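PDB 4KGM: Thg1-like uncharacterized protein from Bacillus thuringiensis, which probably adds nucleotides to the 5' end of tRNA, like the tRNA(His) guanylyltransferases, using a polymerase palm-like catalytic domain that binds ATP and magnesium. Local coordinates for residues 23-27 with 131-137; 37-41 with 123-127; 68-72 with 198-203; 156-160 with 176-180. All coordinates share one frame; numbering follows the deposited sequence.

In the fold
From the N terminus, the chain opens contact 1 at 23-27, on the first strand of the palm-like sheet, and closes it at 131-137, on the strand beside it. Contact 2 lies wholly within that loop and joins two loops, 37-41 next to the ATP pocket and 123-127 ahead of strand 128-134. Contact 3 crosses both: it starts at 68-72, inside their loops, and ends at 198-203, tying strand 200-206 into the same antiparallel sheet as contact 1. Contact 4 follows contacts 1 and 2 in series and falls within the span of contact 3, holding the short helix 174-183 against the end of helix 140-160.

Contact 1. Residues 23-27 with 131-137; sequences MPVIV and RAQVLPQ. With PO4 (phosphate ion), chain F.
With CG1 turned anti to the carbonyl carbon (chi1 -66°), I26 lays its ethyl branch beside L135, whose own CG takes the same position on its residue; CG1 of I26 and CD1 of L135 meet at 3.6 Å. M23 places CG between its backbone N and carbonyl carbon (chi1 62°) and then bends at chi3, which brings SD of M23 within 3.9 Å of V134 CB, the two side chains crossing obliquely. V25 adds its CG2 against V134 CG1 at the same patch. The backbones run antiparallel, with I26 and Q133 as a hydrogen-bonded pair between the non-hydrogen-bonded pairs V25-V134 and V27-A132. I26 N donates to Q133 O at 3.0 Å from above the carbonyl plane, while the return bond from Q133 N to I26 O is weak. Beyond the strand ends, L135 N still reaches P24 O at 3.0 Å. These are strands 25-31 and 128-134 of the antiparallel sheet in the palm-like catalytic domain, the second being outermost within the chain. I26 and L135 face Y143 on helix 140-160, whereas V27 and A132 face I100 on helix 97-119. The P24 ring lies against the L135 carbonyl, P24 CD to L135 O 3.2 Å, and its CG touches CG of Q137. At the far end R131 turns away to meet a phosphate ion edge-on: NH2 of R131 donates to phosphate O3 at 2.6 Å, NH1 only weakly to O4. D129 of the same chain pairs with NH2 and E12 of the second subunit with NH1; R16 of that subunit also binds the phosphate.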
# COMPACT_ATOMS: atom_id res chain seq x y z
N MET A 23 11.47 -9.04 -10.17
CA MET A 23 12.50 -8.09 -9.75
C MET A 23 13.06 -8.47 -8.38
O MET A 23 12.36 -9.09 -7.58
CB MET A 23 11.97 -6.65 -9.78
CG MET A 23 10.82 -6.36 -8.84
SD MET A 23 10.31 -4.63 -8.96
CE MET A 23 9.82 -4.55 -10.68
N PRO A 24 14.33 -8.11 -8.11
CA PRO A 24 15.01 -8.46 -6.86
C PRO A 24 14.21 -8.10 -5.60
O PRO A 24 13.70 -6.98 -5.50
CB PRO A 24 16.29 -7.63 -6.91
CG PRO A 24 16.57 -7.49 -8.36
CD PRO A 24 15.22 -7.39 -9.03
N VAL A 25 14.12 -9.04 -4.67
CA VAL A 25 13.47 -8.81 -3.39
C VAL A 25 14.48 -8.91 -2.25
O VAL A 25 15.28 -9.85 -2.20
CB VAL A 25 12.32 -9.82 -3.14
CG1 VAL A 25 11.87 -9.77 -1.69
CG2 VAL A 25 11.16 -9.53 -4.08
N ILE A 26 14.45 -7.94 -1.35
CA ILE A 26 15.32 -7.95 -0.17
C ILE A 26 14.49 -8.07 1.10
O ILE A 26 13.54 -7.32 1.32
CB ILE A 26 16.18 -6.68 -0.10
CG1 ILE A 26 17.17 -6.63 -1.26
CG2 ILE A 26 16.92 -6.62 1.23
CD1 ILE A 26 18.21 -7.71 -1.21
N VAL A 27 14.87 -9.03 1.95
CA VAL A 27 14.24 -9.19 3.26
C VAL A 27 15.26 -8.98 4.37
O VAL A 27 16.30 -9.64 4.40
CB VAL A 27 13.64 -10.60 3.42
CG1 VAL A 27 13.03 -10.75 4.81
CG2 VAL A 27 12.59 -10.86 2.35
N ARG A 131 10.99 -7.17 7.46
CA ARG A 131 10.52 -6.21 6.46
C ARG A 131 11.00 -6.62 5.08
O ARG A 131 12.13 -7.06 4.90
CB ARG A 131 10.99 -4.80 6.81
CG ARG A 131 12.50 -4.61 6.82
CD ARG A 131 12.89 -3.28 7.44
NE ARG A 131 12.54 -3.23 8.86
CZ ARG A 131 12.76 -2.17 9.64
NH1 ARG A 131 13.33 -1.09 9.14
NH2 ARG A 131 12.41 -2.21 10.92
N ALA A 132 10.12 -6.48 4.09
CA ALA A 132 10.46 -6.85 2.72
C ALA A 132 10.34 -5.66 1.79
O ALA A 132 9.65 -4.68 2.10
CB ALA A 132 9.57 -8.00 2.24
N GLN A 133 11.01 -5.74 0.65
CA GLN A 133 11.00 -4.66 -0.33
C GLN A 133 11.53 -5.17 -1.66
O GLN A 133 12.00 -6.30 -1.76
CB GLN A 133 11.89 -3.51 0.15
CG GLN A 133 13.37 -3.79 0.02
CD GLN A 133 14.23 -2.71 0.66
OE1 GLN A 133 14.14 -2.48 1.87
NE2 GLN A 133 15.05 -2.05 -0.13
N VAL A 134 11.45 -4.32 -2.68
CA VAL A 134 12.07 -4.62 -3.97
C VAL A 134 13.20 -3.65 -4.26
O VAL A 134 13.27 -2.56 -3.68
CB VAL A 134 11.05 -4.59 -5.13
CG1 VAL A 134 9.98 -5.66 -4.94
CG2 VAL A 134 10.42 -3.21 -5.24
N LEU A 135 14.09 -4.04 -5.17
CA LEU A 135 15.19 -3.20 -5.59
C LEU A 135 15.44 -3.38 -7.07
O LEU A 135 15.31 -4.49 -7.60
CB LEU A 135 16.47 -3.55 -4.82
CG LEU A 135 16.63 -3.02 -3.40
CD1 LEU A 135 17.97 -3.46 -2.84
CD2 LEU A 135 16.52 -1.51 -3.38
N PRO A 136 15.79 -2.29 -7.77
CA PRO A 136 16.25 -2.43 -9.15
C PRO A 136 17.56 -3.20 -9.19
O PRO A 136 18.31 -3.19 -8.21
CB PRO A 136 16.45 -0.98 -9.61
CG PRO A 136 16.55 -0.18 -8.36
CD PRO A 136 15.72 -0.89 -7.34
N GLN A 137 17.83 -3.88 -10.30
CA GLN A 137 19.02 -4.72 -10.43
C GLN A 137 20.33 -4.00 -10.15
O GLN A 137 21.25 -4.58 -9.56
CB GLN A 137 19.06 -5.36 -11.82
CG GLN A 137 18.04 -6.47 -12.03
CD GLN A 137 18.09 -7.04 -13.44
OE1 GLN A 137 17.85 -6.33 -14.42
NE2 GLN A 137 18.39 -8.33 -13.55
P PO4 F . 12.57 1.07 12.53
O1 PO4 F . 11.08 1.27 12.59
O2 PO4 F . 13.23 1.90 13.62
O3 PO4 F . 12.90 -0.39 12.75
O4 PO4 F . 13.10 1.51 11.18

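Contact 2. Residues 37-41 with 123-127; sequences YTKGC and KPLAT. With ATP (adenosine-5'-triphosphate), chain E.
Aromatic packing dominates where Y37 meets the loop at 123-127. The methyl of A126 sits over one face of the Y37 ring in a CH-pi contact, CB 3.9 Å from the centroid and offset toward the rim. With CG anti to the backbone N (chi1 -179°), the tyrosine carries its ring across to this methyl. CG of K123 approaches the same ring obliquely, 3.7 Å from Y37 CE1, and the lysine chain crosses the tyrosine at about a right angle; at the ring edge, CE1 of Y37 lies 3.1 Å from P124 O. Polar links pass through solvent, with no direct hydrogen bond joining the two segments: one water accepts from Y37 OH at 2.7 Å and donates to P124 O at 2.8 Å, bridging the ring's end to the opposing backbone.

Both segments are loops of the Thg1-like palm domain. The first follows helix 34-37 and holds T38 of the ATP pocket, so the Y37 anchor adjoins the nucleotide site; the ring also stacks on F34 and packs on F112 and M116 of helix 97-119. T38 itself presents CB to the adenine, 3.4 Å from N3 of ATP.

Charge enters through K123. Its chain bends at chi2 (87°), then runs straight past the Y37 carbonyl, bringing K123 NZ within 3.1 Å of C41 SG, while the lysine also makes a cation-pi contact with Y120.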
# COMPACT_ATOMS: atom_id res chain seq x y z
N TYR A 37 19.14 -8.57 25.36
CA TYR A 37 19.32 -10.00 25.11
C TYR A 37 20.79 -10.39 25.09
O TYR A 37 21.16 -11.46 25.56
CB TYR A 37 18.65 -10.41 23.80
CG TYR A 37 18.77 -11.88 23.49
CD1 TYR A 37 17.89 -12.80 24.05
CD2 TYR A 37 19.75 -12.35 22.63
CE1 TYR A 37 17.99 -14.15 23.76
CE2 TYR A 37 19.86 -13.70 22.34
CZ TYR A 37 18.98 -14.59 22.91
OH TYR A 37 19.08 -15.93 22.63
N THR A 38 21.63 -9.51 24.55
CA THR A 38 23.06 -9.78 24.47
C THR A 38 23.80 -9.28 25.71
O THR A 38 25.00 -9.52 25.87
CB THR A 38 23.70 -9.17 23.21
OG1 THR A 38 23.56 -7.75 23.23
CG2 THR A 38 23.03 -9.72 21.95
N LYS A 39 23.08 -8.58 26.59
CA LYS A 39 23.65 -8.14 27.85
C LYS A 39 23.97 -9.35 28.73
O LYS A 39 23.14 -9.78 29.53
CB LYS A 39 22.70 -7.19 28.58
N GLY A 40 25.17 -9.88 28.56
CA GLY A 40 25.58 -11.09 29.25
C GLY A 40 26.42 -11.95 28.34
O GLY A 40 26.93 -13.00 28.74
N CYS A 41 26.55 -11.51 27.09
CA CYS A 41 27.37 -12.21 26.11
C CYS A 41 28.78 -11.65 26.07
O CYS A 41 29.05 -10.58 26.62
CB CYS A 41 26.73 -12.13 24.72
SG CYS A 41 25.16 -13.01 24.54
N LYS A 123 18.93 -18.09 28.86
CA LYS A 123 18.63 -16.91 28.05
C LYS A 123 17.12 -16.80 27.83
O LYS A 123 16.45 -17.80 27.61
CB LYS A 123 19.33 -17.01 26.70
CG LYS A 123 20.13 -15.77 26.30
CD LYS A 123 21.55 -15.83 26.85
CE LYS A 123 22.40 -14.70 26.30
NZ LYS A 123 23.82 -14.80 26.74
N PRO A 124 16.59 -15.57 27.91
CA PRO A 124 15.16 -15.36 27.63
C PRO A 124 14.86 -15.55 26.15
O PRO A 124 15.78 -15.71 25.35
CB PRO A 124 14.94 -13.90 28.05
CG PRO A 124 16.28 -13.26 27.91
CD PRO A 124 17.28 -14.32 28.27
N LEU A 125 13.58 -15.53 25.79
CA LEU A 125 13.19 -15.73 24.40
C LEU A 125 13.64 -14.57 23.51
O LEU A 125 13.44 -13.40 23.84
CB LEU A 125 11.68 -15.92 24.29
CG LEU A 125 11.16 -17.22 24.91
CD1 LEU A 125 9.64 -17.29 24.82
CD2 LEU A 125 11.80 -18.41 24.21
N ALA A 126 14.27 -14.91 22.39
CA ALA A 126 14.69 -13.92 21.41
C ALA A 126 13.61 -13.73 20.37
O ALA A 126 13.00 -14.70 19.91
CB ALA A 126 16.00 -14.34 20.75
N THR A 127 13.35 -12.48 20.00
CA THR A 127 12.38 -12.17 18.96
C THR A 127 12.99 -11.31 17.86
O THR A 127 14.02 -10.67 18.06
CB THR A 127 11.13 -11.46 19.53
OG1 THR A 127 11.54 -10.31 20.28
CG2 THR A 127 10.35 -12.41 20.43
PG ATP E . 15.80 -2.68 18.52
O1G ATP E . 16.07 -1.29 18.01
O2G ATP E . 14.43 -2.87 19.14
O3G ATP E . 16.17 -3.77 17.54
PB ATP E . 18.35 -3.31 19.57
O1B ATP E . 18.37 -4.65 18.86
O2B ATP E . 19.03 -3.18 20.90
O3B ATP E . 16.82 -2.84 19.76
PA ATP E . 20.23 -2.53 17.67
O1A ATP E . 20.83 -1.24 17.16
O2A ATP E . 19.81 -3.61 16.71
O3A ATP E . 18.96 -2.18 18.60
O5' ATP E . 21.22 -3.18 18.76
C5' ATP E . 22.01 -4.32 18.45
C4' ATP E . 22.71 -4.80 19.71
O4' ATP E . 23.13 -6.16 19.58
C3' ATP E . 23.96 -3.98 20.00
O3' ATP E . 23.76 -3.18 21.17
C2' ATP E . 25.07 -4.99 20.24
O2' ATP E . 25.69 -4.75 21.51
C1' ATP E . 24.39 -6.35 20.23
N9 ATP E . 25.22 -7.35 19.52
C8 ATP E . 25.22 -7.58 18.19
N7 ATP E . 26.09 -8.57 17.86
C5 ATP E . 26.66 -8.99 19.00
C6 ATP E . 27.67 -10.01 19.37
N6 ATP E . 28.26 -10.80 18.44
N1 ATP E . 27.99 -10.13 20.68
C2 ATP E . 27.41 -9.36 21.62
N3 ATP E . 26.49 -8.42 21.36
C4 ATP E . 26.08 -8.19 20.09
O HOH W 1 17.05 -17.42 23.54

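Contact 3. Residues 68-72 with 198-203; sequences KLVYH and RGICII
Y71 reaches along the neighbouring strand toward R198, and its path tells much of the contact. CB of Y71 lies 4.1 Å from C201 SG, and CG, anti to the backbone N (chi1 173°), leads into a ring directed along segment 198-203. CD1 of Y71 comes 3.2 Å from I200 O and also near C201 SG, which meets the ring at its edge in a sulfur-aromatic contact. CE1 and CZ pass close to R198 O, and OH of Y71 donates to R198 O at 2.6 Å, from above its carbonyl plane though near the plane of the tyrosine ring. G199, with positive phi, follows the helix end here and leads into the strand.

Backbone bonds fasten the two strands: V70 and I202 form one hydrogen-bonded antiparallel pair, H72 and I200 the next. I202 N to V70 O is the shortest of the four bonds, at 2.7 Å. L69 CD2 packs on C201 SG beside Y71, while V70 and I202 meet through their CB atoms.

Strands 67-73 and 200-206 are inner neighbours in the antiparallel sheet of the palm-like catalytic domain, flanked by 76-81 and 215-220; helix 47-63 packs on V70 and I202, helix 140-160 on L69 and Y71, and helix 231-237 on C201.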
# COMPACT_ATOMS: atom_id res chain seq x y z
N LYS A 68 19.02 -16.39 -2.85
CA LYS A 68 20.30 -16.44 -3.54
C LYS A 68 21.47 -16.14 -2.61
O LYS A 68 22.53 -16.76 -2.72
CB LYS A 68 20.30 -15.47 -4.72
CG LYS A 68 19.34 -15.85 -5.83
CD LYS A 68 19.78 -17.12 -6.53
CE LYS A 68 18.74 -17.59 -7.53
NZ LYS A 68 17.50 -18.07 -6.86
N LEU A 69 21.28 -15.19 -1.70
CA LEU A 69 22.35 -14.79 -0.80
C LEU A 69 21.80 -14.26 0.52
O LEU A 69 20.77 -13.59 0.55
CB LEU A 69 23.23 -13.73 -1.48
CG LEU A 69 24.51 -13.28 -0.77
CD1 LEU A 69 25.61 -13.01 -1.78
CD2 LEU A 69 24.26 -12.03 0.08
N VAL A 70 22.50 -14.57 1.60
CA VAL A 70 22.17 -14.04 2.91
C VAL A 70 23.38 -13.31 3.48
O VAL A 70 24.51 -13.78 3.34
CB VAL A 70 21.75 -15.16 3.88
CG1 VAL A 70 21.28 -14.56 5.20
CG2 VAL A 70 20.66 -16.02 3.26
N TYR A 71 23.15 -12.17 4.11
CA TYR A 71 24.24 -11.41 4.73
C TYR A 71 23.97 -11.15 6.20
O TYR A 71 22.93 -10.60 6.57
CB TYR A 71 24.45 -10.08 3.99
CG TYR A 71 25.44 -9.17 4.68
CD1 TYR A 71 26.81 -9.38 4.58
CD2 TYR A 71 25.00 -8.09 5.44
CE1 TYR A 71 27.71 -8.55 5.20
CE2 TYR A 71 25.90 -7.25 6.07
CZ TYR A 71 27.25 -7.48 5.95
OH TYR A 71 28.15 -6.65 6.58
N HIS A 72 24.92 -11.54 7.05
CA HIS A 72 24.78 -11.30 8.49
C HIS A 72 25.74 -10.23 9.01
O HIS A 72 26.88 -10.13 8.57
CB HIS A 72 24.97 -12.58 9.30
CG HIS A 72 25.04 -12.35 10.77
ND1 HIS A 72 26.23 -12.38 11.48
CD2 HIS A 72 24.08 -12.04 11.67
CE1 HIS A 72 25.99 -12.12 12.75
NE2 HIS A 72 24.69 -11.91 12.89
N ARG A 198 33.35 -6.55 8.95
CA ARG A 198 32.37 -6.18 7.94
C ARG A 198 31.32 -7.27 7.70
O ARG A 198 30.68 -7.30 6.64
CB ARG A 198 33.08 -5.85 6.62
CG ARG A 198 33.91 -7.01 6.07
CD ARG A 198 34.41 -6.71 4.67
NE ARG A 198 35.14 -7.84 4.10
CZ ARG A 198 36.46 -7.97 4.14
NH1 ARG A 198 37.21 -7.04 4.72
NH2 ARG A 198 37.04 -9.03 3.60
N GLY A 199 31.14 -8.15 8.68
CA GLY A 199 30.17 -9.22 8.57
C GLY A 199 30.53 -10.24 7.50
O GLY A 199 31.57 -10.12 6.85
N ILE A 200 29.67 -11.24 7.31
CA ILE A 200 29.90 -12.25 6.29
C ILE A 200 28.62 -12.62 5.53
O ILE A 200 27.52 -12.24 5.92
CB ILE A 200 30.53 -13.54 6.88
CG1 ILE A 200 29.91 -13.87 8.24
CG2 ILE A 200 32.03 -13.39 7.00
CD1 ILE A 200 28.59 -14.61 8.17
N CYS A 201 28.79 -13.37 4.45
CA CYS A 201 27.66 -13.83 3.65
C CYS A 201 27.47 -15.34 3.75
O CYS A 201 28.38 -16.06 4.17
CB CYS A 201 27.84 -13.43 2.18
SG CYS A 201 27.46 -11.71 1.82
N ILE A 202 26.28 -15.79 3.38
CA ILE A 202 25.98 -17.22 3.30
C ILE A 202 25.59 -17.56 1.87
O ILE A 202 24.57 -17.08 1.38
CB ILE A 202 24.82 -17.60 4.24
CG1 ILE A 202 25.06 -17.03 5.64
CG2 ILE A 202 24.64 -19.10 4.28
CD1 ILE A 202 26.31 -17.54 6.30
N ILE A 203 26.40 -18.37 1.21
CA ILE A 203 26.18 -18.71 -0.19
C ILE A 203 26.11 -20.22 -0.37
O ILE A 203 26.79 -20.97 0.33
CB ILE A 203 27.29 -18.12 -1.09
CG1 ILE A 203 27.35 -16.60 -0.94
CG2 ILE A 203 27.08 -18.49 -2.55
CD1 ILE A 203 28.18 -15.93 -2.01

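Contact 4. Residues 156-160 with 176-180; sequences ISMVA and DMQDK
M177 and I156 carry most of this helix-to-helix contact, in which the end of helix 140-160 packs against the short, weakly bonded helix 174-183. The two local axes are 9.6 Å apart at closest approach and inclined at 41°, and the joint is made by apolar contacts with no hydrogen bond between the segments.

M177 points toward helix 140-160. CB of M177 rests on A160 CB at 3.9 Å and on CG2 of I156 at 4.1 Å, touching residues one helical turn apart. CG stands anti to the carbonyl carbon (chi1 -65°), and the later bend at chi3 carries the thioether back along the first helix: SD stays by A160 CB, and CE of M177 lies 3.9 Å from S157 CA. The methionine thus lies over the surface formed by I156, S157 and A160, and L169, in the connection between the helices, packs on both M177 and A160.

I156 divides its two branches between neighbours on the second helix. While CG2 faces M177, the ethyl branch extends to the Q178 side chain. W189 packs against both I156 and Q178. Q178 holds CG anti to its backbone N and keeps an extended chain beyond it, which brings the carboxamide to the end of the isoleucine's ethyl branch: OE1 of Q178 lies 3.5 Å from I156 CD1, with CD of the glutamine 3.9 Å from the same methyl.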
# COMPACT_ATOMS: atom_id res chain seq x y z
N ILE A 156 33.60 -0.93 14.66
CA ILE A 156 34.55 -0.08 15.36
C ILE A 156 33.97 0.43 16.68
O ILE A 156 34.66 0.44 17.70
CB ILE A 156 34.97 1.13 14.48
CG1 ILE A 156 35.59 0.64 13.18
CG2 ILE A 156 35.93 2.03 15.24
CD1 ILE A 156 36.09 1.76 12.29
N SER A 157 32.71 0.82 16.65
CA SER A 157 32.04 1.33 17.85
C SER A 157 31.90 0.25 18.92
O SER A 157 32.08 0.51 20.11
CB SER A 157 30.67 1.91 17.51
OG SER A 157 30.02 2.40 18.67
N MET A 158 31.56 -0.97 18.50
CA MET A 158 31.39 -2.09 19.42
C MET A 158 32.69 -2.45 20.13
O MET A 158 32.71 -2.67 21.34
CB MET A 158 30.82 -3.31 18.69
CG MET A 158 29.32 -3.25 18.45
SD MET A 158 28.74 -4.47 17.24
CE MET A 158 29.18 -6.01 18.04
N VAL A 159 33.78 -2.52 19.36
CA VAL A 159 35.09 -2.83 19.92
C VAL A 159 35.55 -1.74 20.88
O VAL A 159 36.01 -2.03 21.99
CB VAL A 159 36.14 -2.99 18.80
CG1 VAL A 159 37.54 -3.06 19.39
CG2 VAL A 159 35.84 -4.23 17.97
N ALA A 160 35.41 -0.49 20.46
CA ALA A 160 35.83 0.64 21.28
C ALA A 160 35.00 0.76 22.56
O ALA A 160 35.54 1.07 23.62
CB ALA A 160 35.76 1.93 20.47
N ASP A 176 38.42 8.16 14.61
CA ASP A 176 38.98 8.56 15.90
C ASP A 176 39.10 7.37 16.85
O ASP A 176 40.14 7.16 17.47
CB ASP A 176 38.12 9.65 16.54
CG ASP A 176 38.09 10.92 15.71
OD1 ASP A 176 37.72 11.98 16.26
OD2 ASP A 176 38.44 10.86 14.51
N MET A 177 38.03 6.59 16.96
CA MET A 177 38.01 5.42 17.84
C MET A 177 38.89 4.29 17.31
O MET A 177 39.18 3.33 18.02
CB MET A 177 36.58 4.92 18.04
CG MET A 177 35.67 5.89 18.77
SD MET A 177 34.02 5.22 19.05
CE MET A 177 33.50 4.87 17.37
N GLN A 178 39.31 4.42 16.06
CA GLN A 178 40.16 3.41 15.43
C GLN A 178 41.62 3.64 15.82
O GLN A 178 42.36 2.68 16.09
CB GLN A 178 39.99 3.46 13.91
CG GLN A 178 40.39 2.18 13.20
CD GLN A 178 39.92 2.16 11.76
OE1 GLN A 178 39.22 3.07 11.31
NE2 GLN A 178 40.31 1.12 11.02
N ASP A 179 42.03 4.90 15.86
CA ASP A 179 43.39 5.25 16.26
C ASP A 179 43.49 5.44 17.77
O ASP A 179 44.59 5.49 18.33
CB ASP A 179 43.85 6.52 15.53
CG ASP A 179 43.97 6.31 14.04
OD1 ASP A 179 44.24 5.17 13.61
OD2 ASP A 179 43.80 7.29 13.28
N LYS A 180 42.34 5.56 18.43
CA LYS A 180 42.30 5.61 19.89
C LYS A 180 42.54 4.21 20.44
O LYS A 180 42.99 4.05 21.57
CB LYS A 180 40.95 6.15 20.37
CG LYS A 180 40.88 6.41 21.87
CD LYS A 180 39.44 6.60 22.32
CE LYS A 180 39.35 6.98 23.79
NZ LYS A 180 39.86 8.36 24.03